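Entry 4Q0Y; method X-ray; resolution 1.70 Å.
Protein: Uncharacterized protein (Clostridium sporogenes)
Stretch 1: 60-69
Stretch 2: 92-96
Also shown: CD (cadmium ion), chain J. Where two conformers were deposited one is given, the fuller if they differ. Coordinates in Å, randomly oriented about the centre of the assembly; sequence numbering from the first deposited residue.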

# COMPACT_ATOMS: atom_id res chain seq x y z
N ASP B 60 -3.34 8.61 28.89
CA ASP B 60 -3.57 7.59 29.93
C ASP B 60 -3.50 6.16 29.39
O ASP B 60 -3.84 5.20 30.10
N ALA B 61 -3.04 6.00 28.16
CA ALA B 61 -2.89 4.67 27.58
C ALA B 61 -1.79 3.98 28.34
O ALA B 61 -0.88 4.63 28.88
N ASN B 62 -1.92 2.67 28.43
CA ASN B 62 -0.83 1.86 28.92
C ASN B 62 -0.68 0.62 28.10
O ASN B 62 -1.64 0.06 27.50
N ILE B 63 0.53 0.12 28.21
CA ILE B 63 0.96 -0.94 27.33
C ILE B 63 0.29 -2.28 27.58
O ILE B 63 0.08 -3.04 26.63
N GLU B 64 -0.11 -2.54 28.82
CA GLU B 64 -0.76 -3.80 29.17
C GLU B 64 -2.11 -3.99 28.50
O GLU B 64 -2.59 -5.12 28.42
N SER B 65 -2.72 -2.89 28.02
CA SER B 65 -4.01 -2.92 27.34
C SER B 65 -3.93 -3.39 25.88
O SER B 65 -4.95 -3.57 25.27
N PHE B 66 -2.74 -3.60 25.35
CA PHE B 66 -2.52 -3.89 23.93
C PHE B 66 -1.80 -5.22 23.72
O PHE B 66 -1.03 -5.67 24.58
N LYS B 67 -2.06 -5.86 22.58
CA LYS B 67 -1.37 -7.08 22.19
C LYS B 67 0.13 -6.84 22.04
O LYS B 67 0.93 -7.61 22.60
N TYR B 68 0.50 -5.79 21.31
CA TYR B 68 1.91 -5.40 21.14
C TYR B 68 2.08 -3.94 21.46
O TYR B 68 1.20 -3.12 21.12
N SER B 69 3.18 -3.64 22.13
CA SER B 69 3.58 -2.25 22.39
C SER B 69 5.08 -2.17 22.15
O SER B 69 5.85 -2.89 22.77
N TYR B 92 5.97 5.62 18.70
CA TYR B 92 5.45 4.68 19.72
C TYR B 92 4.25 4.01 19.07
O TYR B 92 3.39 4.70 18.50
N ILE B 93 4.16 2.69 19.17
CA ILE B 93 3.03 1.97 18.57
C ILE B 93 2.37 1.07 19.60
O ILE B 93 3.07 0.41 20.36
N LEU B 94 1.03 1.15 19.66
CA LEU B 94 0.21 0.36 20.57
C LEU B 94 -0.79 -0.38 19.70
O LEU B 94 -1.65 0.25 19.08
N VAL B 95 -0.65 -1.70 19.61
CA VAL B 95 -1.39 -2.52 18.64
C VAL B 95 -2.40 -3.42 19.34
O VAL B 95 -2.01 -4.29 20.12
N GLY B 96 -3.69 -3.24 19.01
CA GLY B 96 -4.72 -4.17 19.42
C GLY B 96 -5.17 -4.09 20.85
O GLY B 96 -4.79 -4.94 21.68

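The two stretches meet as antiparallel strands, and a loop with a 3-10 segment at 63-65 leads into the first of them. Together they bury 435 Å², counting both sides.

Three backbone hydrogen bonds set the register. Val95 N donates to Tyr68 O at 2.8 Å, and Tyr68 N donates to Val95 O at 3.2 Å. Both are nearly straight, so Tyr68 and Val95 form a hydrogen-bonded pair. Lys67 N donates to Gly96 O at 3.0 Å, a third backbone link beside that pair. Ser69 and Leu94 form the next pair, of the non-hydrogen-bonded kind. Two CA-H...O contacts add to the backbone fit: Phe66 CA to Gly96 O and Ser69 CA to Ile93 O, each 3.4 Å.

The apolar packing centres on Leu94, which has the largest area covered by the other stretch. Its chi1 is m and its chi2 is t. It shares a face of the sheet with Ser69. Its CD1 lies 3.9 Å from Ala61 CB, which points toward the second stretch. Its CD2 lies 4.1 Å from Ile63 CG2. Ile63 has chi1 p and chi2 t; its CA-to-CB bond points sideways and the end of the side chain leads away, so it touches Leu94 through the CG2 methyl.

Phe66 supplies the aromatic contact. Its CB points toward the second stretch, with chi1 m and chi2 at 87°. Leu94 CB sits over one face of the ring, 3.5 Å from the centroid of Phe66 CG, CD1, CD2, CE1, CE2 and CZ and only 6° off the ring normal. This is a CH-pi contact. The ring also meets backbone: Phe66 CD2 is 3.5 Å from Leu94 C.

Tyr68 and Val95 share the other face. Tyr68 has chi1 m and Val95 has chi1 t. Their CB atoms, Tyr68 CB and Val95 CB, are 4.1 Å apart. Val95 CG1 lies at the edge of the tyrosine ring, near its plane, so the two side chains do not stack face-on.

Gly96 has no side chain. Its positive phi favours glycine, and an ideal CB there would lie 3.5 Å from Lys67 CB. Lys67 has chi1 t, and its end leads away from the second stretch.

Polar side chains contribute less across the contact. Ser69 has chi1 m. Ser69 OG lies 3.5 Å from Leu94 CD2 and 3.2 Å from Ile63 O. Within the loop, Ser65 OG donates to Asn62 OD1 at 2.7 Å, with Ser65 chi1 m and Asn62 chi1 p. Asn62 CB points away from the second stretch. Both partners lie in the first stretch, so the bond ties the loop to itself and does not link the two stretches. Tyr92 OH is hydrogen-bonded elsewhere in the structure.

The cadmium ion lies away from the packing. Asp60 OD1 binds CD at 2.4 Å, and waters 1 and 2 bind it through their O atoms, also at 2.4 Å. The O of water 1 donates to Asp60 OD2 at 3.2 Å, so both carboxylate oxygens serve the metal site.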

# COMPACT_ATOMS: atom_id res chain seq x y z
CB ASP B 60 -4.90 7.82 30.60
CG ASP B 60 -4.98 9.17 31.28
OD1 ASP B 60 -4.03 9.53 31.99
OD2 ASP B 60 -5.99 9.88 31.11
CB ALA B 61 -2.51 4.75 26.12
CB ASN B 62 -1.04 1.51 30.40
CG ASN B 62 -2.35 0.82 30.63
OD1 ASN B 62 -2.57 -0.24 30.08
ND2 ASN B 62 -3.23 1.41 31.45
CB ILE B 63 2.48 -1.06 27.30
CG1 ILE B 63 3.07 -1.52 28.65
CG2 ILE B 63 3.06 0.28 26.86
CD1 ILE B 63 4.55 -1.81 28.57
CB GLU B 64 -0.93 -3.93 30.68
CG GLU B 64 0.35 -3.94 31.51
CD GLU B 64 0.92 -2.57 31.84
OE1 GLU B 64 0.33 -1.52 31.54
OE2 GLU B 64 2.00 -2.56 32.41
CB SER B 65 -4.65 -1.52 27.38
OG SER B 65 -4.76 -1.06 28.73
CB PHE B 66 -1.71 -2.76 23.31
CG PHE B 66 -2.45 -1.46 23.28
CD1 PHE B 66 -2.39 -0.60 24.38
CD2 PHE B 66 -3.21 -1.09 22.17
CE1 PHE B 66 -3.10 0.61 24.38
CE2 PHE B 66 -3.91 0.11 22.16
CZ PHE B 66 -3.87 0.95 23.28
CB LYS B 67 -1.95 -7.66 20.89
CG LYS B 67 -1.32 -8.92 20.33
CD LYS B 67 -1.69 -10.12 21.14
CE LYS B 67 -0.69 -11.23 20.94
NZ LYS B 67 -1.12 -12.50 21.58
CB TYR B 68 2.39 -5.62 19.73
CG TYR B 68 2.22 -7.00 19.21
CD1 TYR B 68 2.98 -8.06 19.74
CD2 TYR B 68 1.31 -7.28 18.20
CE1 TYR B 68 2.81 -9.35 19.28
CE2 TYR B 68 1.15 -8.57 17.71
CZ TYR B 68 1.90 -9.60 18.25
OH TYR B 68 1.76 -10.87 17.80
CB SER B 69 3.23 -1.73 23.79
OG SER B 69 1.92 -2.08 24.13
CB TYR B 92 5.03 5.38 21.02
CG TYR B 92 5.97 6.49 21.51
CD1 TYR B 92 7.38 6.37 21.42
CD2 TYR B 92 5.46 7.62 22.13
CE1 TYR B 92 8.22 7.37 21.88
CE2 TYR B 92 6.30 8.64 22.59
CZ TYR B 92 7.68 8.51 22.46
OH TYR B 92 8.52 9.49 22.92
CB ILE B 93 3.45 1.23 17.27
CG1 ILE B 93 2.22 0.79 16.49
CG2 ILE B 93 4.37 0.05 17.55
CD1 ILE B 93 2.48 0.62 15.01
CB LEU B 94 -0.50 1.29 21.54
CG LEU B 94 0.40 2.14 22.43
CD1 LEU B 94 -0.45 3.20 23.15
CD2 LEU B 94 1.16 1.27 23.42
CB VAL B 95 -0.46 -3.40 17.78
CG1 VAL B 95 -1.24 -4.23 16.75
CG2 VAL B 95 0.61 -2.57 17.08
CD CD J . -4.76 11.56 33.04
O HOH W 1 -7.01 12.38 32.83
O HOH W 2 -3.55 12.92 31.48